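Local structure of F5/8 type C domain protein (Bacteroides ovatus, 4ZRX) at residues A[97-102]-A[144-149]; A[288-293]-A[326-331]. The protein is a putative alpha-L-fucosidase that probably hydrolyses terminal alpha-L-fucose from glycans and carries an additional F5/8 type C domain. All coordinates share one frame; numbering follows the deposited sequence.

In the fold
Both contacts lie at the C-terminal ends of parallel strands of the same barrel sheet. Interaction 1 joins the ends of strands 91-97 and 140-145, and interaction 2 those of strands 279-290 and 324-328; strand 44-48 pairs with both 91-97 and 324-328 and so bridges them. Their centres are 18 Å apart and their nearest atoms about 7 Å apart, without touching. A 1,2-ethanediol, probably from the crystallisation liquor, lies between them: His-98 of interaction 1, His-49 and Glu-230 bond to it, and the side chain of Asp-288 in interaction 2 comes within about 4 Å. Asn-328 holds the other nitrogen of His-49, linking interaction 2 to the ethanediol site, which may mark the substrate pocket.

Interaction 1 of 2, residues A[97-102]-A[144-149]; sequences KHHDGF and YLSPWD. With EDO (1,2-ethanediol), chain D.
His-99 is tied to Ser-146 by a nearly straight hydrogen bond, ND1 donating to OG over 2.8 Å with the oxygen in the ring plane. Ser-146 OG donates onward to Trp-148 O at 2.6 Å, on a lone pair of that carbonyl, so the hydroxyl accepts from one side of the contact while its own proton is committed to the backbone. Main-chain bonds join the segments as parallel neighbours: Ser-146 N reaches Lys-97 O at 2.9 Å, and a weak bond runs from Lys-97 N to Tyr-144 O.

The charged pair is made by Lys-97, whose chain bends at its third torsion (chi3 79°) and brings NZ to 2.8 Å from Asp-149 OD2, on the anti side of the carboxylate. Gln-168 and Tyr-161 of helix 158-174 also bond to NZ, and a water donates to both Asp-149 OD2 and Gly-101 O. Asp-149 OD1 lies 3.4 Å from Gly-101 CA, where a side chain would clash.

The rings form a third group. His-99 has Trp-148 over one face, Trp-148 CE3 standing 3.4 Å from His-99 CG, and His-98 CE1 over the opposite face. An alanine in place of His-99 would probably leave Ser-146 OG without its donor and open a gap between His-98 and Trp-148. The His-98 and Tyr-144 rings are almost parallel, with planes at 3°, but slid so far that they barely overlap; Tyr-144 OH is bonded to Asp-185, and His-98 NE2 lies 2.9 Å from O1 of the 1,2-ethanediol in a hydrogen bond. Aromatic and polar side chains gathered on loops just beyond adjacent parallel strands are characteristic of the C-terminal mouth of a TIM barrel, where this fold places its substrate pocket.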
loop_
_atom_site.group_PDB
_atom_site.type_symbol
_atom_site.label_atom_id
_atom_site.label_comp_id
_atom_site.label_asym_id
_atom_site.label_seq_id
_atom_site.Cartn_x
_atom_site.Cartn_y
_atom_site.Cartn_z
ATOM N N LYS A 97 -18.424 9.811 4.648
ATOM C CA LYS A 97 -18.335 10.448 5.932
ATOM C C LYS A 97 -17.089 9.919 6.614
ATOM O O LYS A 97 -16.933 8.722 6.792
ATOM C CB LYS A 97 -19.536 10.126 6.830
ATOM C CG LYS A 97 -19.548 10.969 8.126
ATOM C CD LYS A 97 -20.659 10.492 9.076
ATOM C CE LYS A 97 -20.300 9.287 9.835
ATOM N NZ LYS A 97 -21.354 8.839 10.760
ATOM N N HIS A 98 -16.163 10.837 6.936
ATOM C CA HIS A 98 -14.960 10.496 7.678
ATOM C C HIS A 98 -15.186 10.778 9.178
ATOM O O HIS A 98 -16.308 10.959 9.587
ATOM C CB HIS A 98 -13.726 11.186 7.056
ATOM C CG HIS A 98 -12.455 10.456 7.306
ATOM N ND1 HIS A 98 -11.623 10.744 8.358
ATOM C CD2 HIS A 98 -11.887 9.410 6.660
ATOM C CE1 HIS A 98 -10.599 9.914 8.355
ATOM N NE2 HIS A 98 -10.747 9.069 7.352
ATOM N N HIS A 99 -14.134 10.660 9.997
ATOM C CA HIS A 99 -14.298 10.677 11.484
ATOM C C HIS A 99 -14.896 11.966 11.995
ATOM O O HIS A 99 -15.611 11.980 13.009
ATOM C CB HIS A 99 -12.977 10.454 12.201
ATOM C CG HIS A 99 -12.232 9.229 11.745
ATOM N ND1 HIS A 99 -12.865 8.050 11.411
ATOM C CD2 HIS A 99 -10.905 8.995 11.619
ATOM C CE1 HIS A 99 -11.954 7.150 11.064
ATOM N NE2 HIS A 99 -10.757 7.694 11.201
ATOM N N ASP A 100 -14.633 13.023 11.254
ATOM C CA ASP A 100 -15.180 14.370 11.534
ATOM C C ASP A 100 -16.691 14.453 11.427
ATOM O O ASP A 100 -17.306 15.372 11.979
ATOM C CB ASP A 100 -14.520 15.377 10.597
ATOM C CG ASP A 100 -14.752 15.065 9.172
ATOM O OD1 ASP A 100 -15.801 15.529 8.707
ATOM O OD2 ASP A 100 -13.930 14.356 8.548
ATOM N N GLY A 101 -17.322 13.518 10.724
ATOM C CA GLY A 101 -18.770 13.437 10.709
ATOM C C GLY A 101 -19.479 14.239 9.649
ATOM O O GLY A 101 -20.727 14.190 9.559
ATOM N N PHE A 102 -18.696 14.961 8.841
ATOM C CA PHE A 102 -19.227 15.736 7.735
ATOM C C PHE A 102 -19.680 14.866 6.554
ATOM O O PHE A 102 -18.889 14.149 5.989
ATOM C CB PHE A 102 -18.205 16.775 7.267
ATOM C CG PHE A 102 -18.733 17.647 6.168
ATOM C CD1 PHE A 102 -19.601 18.718 6.456
ATOM C CD2 PHE A 102 -18.372 17.425 4.860
ATOM C CE1 PHE A 102 -20.083 19.520 5.417
ATOM C CE2 PHE A 102 -18.876 18.220 3.857
ATOM C CZ PHE A 102 -19.710 19.255 4.139
ATOM N N TYR A 144 -17.326 4.351 2.152
ATOM C CA TYR A 144 -16.678 4.418 3.465
ATOM C C TYR A 144 -17.603 5.299 4.299
ATOM O O TYR A 144 -17.884 6.432 3.928
ATOM C CB TYR A 144 -15.302 5.033 3.326
ATOM C CG TYR A 144 -14.542 5.352 4.585
ATOM C CD1 TYR A 144 -14.902 6.376 5.411
ATOM C CD2 TYR A 144 -13.346 4.704 4.860
ATOM C CE1 TYR A 144 -14.190 6.666 6.531
ATOM C CE2 TYR A 144 -12.587 5.028 5.948
ATOM C CZ TYR A 144 -13.018 6.029 6.813
ATOM O OH TYR A 144 -12.374 6.393 7.951
ATOM N N LEU A 145 -18.094 4.739 5.401
ATOM C CA LEU A 145 -18.985 5.471 6.295
ATOM C C LEU A 145 -18.412 5.303 7.693
ATOM O O LEU A 145 -18.544 4.242 8.302
ATOM C CB LEU A 145 -20.421 4.953 6.185
ATOM C CG LEU A 145 -21.422 5.621 7.121
ATOM C CD1 LEU A 145 -21.756 7.032 6.663
ATOM C CD2 LEU A 145 -22.688 4.797 7.257
ATOM N N SER A 146 -17.774 6.358 8.218
ATOM C CA SER A 146 -17.020 6.211 9.491
ATOM C C SER A 146 -17.900 5.851 10.690
ATOM O O SER A 146 -18.835 6.629 11.019
ATOM C CB SER A 146 -16.219 7.457 9.782
ATOM O OG SER A 146 -15.540 7.369 10.995
ATOM N N PRO A 147 -17.641 4.701 11.327
ATOM C CA PRO A 147 -18.370 4.405 12.592
ATOM C C PRO A 147 -18.118 5.497 13.631
ATOM O O PRO A 147 -19.081 6.020 14.180
ATOM C CB PRO A 147 -17.805 3.035 12.998
ATOM C CG PRO A 147 -17.381 2.436 11.690
ATOM C CD PRO A 147 -16.834 3.538 10.891
ATOM N N TRP A 148 -16.854 5.883 13.843
ATOM C CA TRP A 148 -16.531 6.959 14.792
ATOM C C TRP A 148 -16.990 8.298 14.159
ATOM O O TRP A 148 -16.612 8.633 13.037
ATOM C CB TRP A 148 -15.021 6.989 15.045
ATOM C CG TRP A 148 -14.502 8.035 16.017
ATOM C CD1 TRP A 148 -15.142 8.579 17.118
ATOM C CD2 TRP A 148 -13.221 8.632 15.973
ATOM N NE1 TRP A 148 -14.306 9.484 17.750
ATOM C CE2 TRP A 148 -13.121 9.518 17.083
ATOM C CE3 TRP A 148 -12.120 8.497 15.113
ATOM C CZ2 TRP A 148 -11.974 10.283 17.319
ATOM C CZ3 TRP A 148 -11.008 9.251 15.334
ATOM C CH2 TRP A 148 -10.934 10.138 16.451
ATOM N N ASP A 149 -17.800 9.059 14.901
ATOM C CA ASP A 149 -18.347 10.296 14.398
ATOM C C ASP A 149 -18.140 11.340 15.498
ATOM O O ASP A 149 -18.750 11.260 16.564
ATOM C CB ASP A 149 -19.835 10.097 14.043
ATOM C CG ASP A 149 -20.455 11.273 13.344
ATOM O OD1 ASP A 149 -20.087 12.431 13.680
ATOM O OD2 ASP A 149 -21.349 11.064 12.448
HETATM C C1 EDO D . -8.993 5.444 6.307
HETATM O O1 EDO D . -9.015 6.856 6.512
HETATM C C2 EDO D . -7.545 4.993 6.335
HETATM O O2 EDO D . -6.936 5.445 7.555
HETATM O O HOH W 1 -22.643 12.938 11.053
#

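Interaction 2 of 2, residues A[288-293]-A[326-331]; sequences DVSIRP and LLNIPP
Ser-290 and Asn-328 point to the same face of the sheet and meet tip to tip: ND2 of Asn-328 donates to OG of Ser-290 over 3.0 Å, with the oxygen in the amide plane. Both side chains stand anti to their backbone N (chi1 -176° for Ser-290, 172° for Asn-328), which brings the amide and the hydroxyl together. Ser-290 OG also accepts from Arg-292 N at 3.2 Å, an ST turn at the strand end, and is bonded to Gly-294 O. Asp-288 and Leu-326 share this face, packing against Trp-183, while OD1 of Asp-288 is bonded to Trp-226.

The opposite face carries Val-289 and Leu-327, whose side chains slant across each other with Val-289 CG1 3.9 Å from Leu-327 CD1. Leu-327 CD1 also reaches the backbone of Ile-291. Past the strand ends, the CG2 branch of Ile-291 lies 4.2 Å from Ile-329 CG1, and both isoleucines rest on Leu-345 of helix 339-356. Arg-292 runs obliquely by Pro-330, with Arg-292 CD 3.6 Å from Pro-330 CG. Its guanidinium continues to salt bridges with Asp-341 and Asp-302.

Backbone bonds fix the register: Val-289 N to Leu-326 O, Asn-328 N to Val-289 O, and Ile-291 N to Asn-328 O at 2.9 Å. Helix 308-316 connects these two parallel strands in a beta-alpha-beta unit of the barrel.

The polar chemistry settles the rotation of the buried amide. ND2 of Asn-328 gives its hydrogens to Ser-290 OG and Trp-295 O, leaving OD1 to accept from His-49 ND1; a flipped amide would face OD1 toward the Trp-295 carbonyl. Asn-328 therefore probably helps to orient His-49, as a second-shell residue would, and NE2 of that histidine bonds to the 1,2-ethanediol.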
loop_
_atom_site.group_PDB
_atom_site.type_symbol
_atom_site.label_atom_id
_atom_site.label_comp_id
_atom_site.label_asym_id
_atom_site.label_seq_id
_atom_site.Cartn_x
_atom_site.Cartn_y
_atom_site.Cartn_z
ATOM N N ASP A 288 -4.369 -1.272 2.103
ATOM C CA ASP A 288 -4.772 0.084 1.835
ATOM C C ASP A 288 -3.565 1.009 1.965
ATOM O O ASP A 288 -2.804 0.915 2.934
ATOM C CB ASP A 288 -5.960 0.567 2.685
ATOM C CG ASP A 288 -5.710 0.596 4.175
ATOM O OD1 ASP A 288 -4.960 -0.237 4.718
ATOM O OD2 ASP A 288 -6.330 1.482 4.845
ATOM N N VAL A 289 -3.370 1.899 1.004
ATOM C CA VAL A 289 -2.237 2.798 1.061
ATOM C C VAL A 289 -2.540 4.001 0.258
ATOM O O VAL A 289 -3.296 3.915 -0.723
ATOM C CB VAL A 289 -0.935 2.060 0.601
ATOM C CG1 VAL A 289 -1.054 1.586 -0.829
ATOM C CG2 VAL A 289 0.296 2.896 0.788
ATOM N N SER A 290 -1.940 5.123 0.612
ATOM C CA SER A 290 -2.135 6.319 -0.191
ATOM C C SER A 290 -1.025 6.569 -1.204
ATOM O O SER A 290 0.109 6.183 -1.010
ATOM C CB SER A 290 -2.292 7.532 0.750
ATOM O OG SER A 290 -2.566 8.730 0.043
ATOM N N ILE A 291 -1.393 7.153 -2.316
ATOM C CA ILE A 291 -0.416 7.648 -3.317
ATOM C C ILE A 291 0.462 8.773 -2.815
ATOM O O ILE A 291 1.537 9.054 -3.428
ATOM C CB ILE A 291 -1.091 7.990 -4.656
ATOM C CG1 ILE A 291 -0.109 7.767 -5.796
ATOM C CG2 ILE A 291 -1.693 9.405 -4.620
ATOM C CD1 ILE A 291 -0.728 8.014 -7.216
ATOM N N ARG A 292 0.018 9.416 -1.736
ATOM C CA ARG A 292 0.735 10.519 -1.090
ATOM C C ARG A 292 1.034 10.138 0.344
ATOM O O ARG A 292 0.536 9.123 0.825
ATOM C CB ARG A 292 -0.141 11.780 -1.105
ATOM C CG ARG A 292 -0.268 12.435 -2.484
ATOM C CD ARG A 292 -1.613 13.084 -2.763
ATOM N NE ARG A 292 -1.500 13.907 -3.959
ATOM C CZ ARG A 292 -1.101 15.180 -3.979
ATOM N NH1 ARG A 292 -0.895 15.896 -2.873
ATOM N NH2 ARG A 292 -1.002 15.773 -5.149
ATOM N N PRO A 293 1.779 10.964 1.078
ATOM C CA PRO A 293 2.013 10.594 2.491
ATOM C C PRO A 293 0.722 10.577 3.331
ATOM O O PRO A 293 0.533 9.661 4.130
ATOM C CB PRO A 293 2.962 11.678 2.975
ATOM C CG PRO A 293 3.728 12.030 1.776
ATOM C CD PRO A 293 2.722 12.006 0.644
ATOM N N LEU A 326 -5.874 -1.479 -2.406
ATOM C CA LEU A 326 -6.785 -0.351 -2.370
ATOM C C LEU A 326 -5.931 0.902 -2.227
ATOM O O LEU A 326 -5.390 1.190 -1.125
ATOM C CB LEU A 326 -7.736 -0.483 -1.190
ATOM C CG LEU A 326 -8.599 0.702 -0.801
ATOM C CD1 LEU A 326 -9.464 1.087 -2.006
ATOM C CD2 LEU A 326 -9.452 0.254 0.418
ATOM N N LEU A 327 -5.727 1.577 -3.338
ATOM C CA LEU A 327 -4.800 2.738 -3.434
ATOM C C LEU A 327 -5.606 4.018 -3.387
ATOM O O LEU A 327 -6.508 4.223 -4.196
ATOM C CB LEU A 327 -4.015 2.670 -4.695
ATOM C CG LEU A 327 -3.011 3.797 -4.943
ATOM C CD1 LEU A 327 -1.934 3.773 -3.918
ATOM C CD2 LEU A 327 -2.374 3.721 -6.364
ATOM N N ASN A 328 -5.253 4.910 -2.468
ATOM C CA ASN A 328 -5.968 6.164 -2.316
ATOM C C ASN A 328 -5.383 7.265 -3.153
ATOM O O ASN A 328 -4.172 7.478 -3.108
ATOM C CB ASN A 328 -5.898 6.612 -0.854
ATOM C CG ASN A 328 -6.462 7.999 -0.646
ATOM O OD1 ASN A 328 -7.701 8.229 -0.691
ATOM N ND2 ASN A 328 -5.550 8.982 -0.397
ATOM N N ILE A 329 -6.265 7.987 -3.819
ATOM C CA ILE A 329 -5.868 9.171 -4.597
ATOM C C ILE A 329 -6.847 10.273 -4.191
ATOM O O ILE A 329 -8.067 10.165 -4.464
ATOM C CB ILE A 329 -5.951 8.930 -6.147
ATOM C CG1 ILE A 329 -5.017 7.763 -6.547
ATOM C CG2 ILE A 329 -5.566 10.208 -6.873
ATOM C CD1 ILE A 329 -5.705 6.501 -6.641
ATOM N N PRO A 330 -6.342 11.308 -3.536
ATOM C CA PRO A 330 -7.291 12.279 -2.950
ATOM C C PRO A 330 -7.605 13.443 -3.861
ATOM O O PRO A 330 -6.684 14.171 -4.209
ATOM C CB PRO A 330 -6.547 12.800 -1.758
ATOM C CG PRO A 330 -5.088 12.668 -2.130
ATOM C CD PRO A 330 -4.967 11.522 -3.068
ATOM N N PRO A 331 -8.875 13.700 -4.171
ATOM C CA PRO A 331 -9.206 14.912 -4.918
ATOM C C PRO A 331 -8.861 16.162 -4.119
ATOM O O PRO A 331 -8.925 16.175 -2.890
ATOM C CB PRO A 331 -10.702 14.783 -5.162
ATOM C CG PRO A 331 -10.969 13.307 -5.106
ATOM C CD PRO A 331 -10.048 12.819 -3.987
#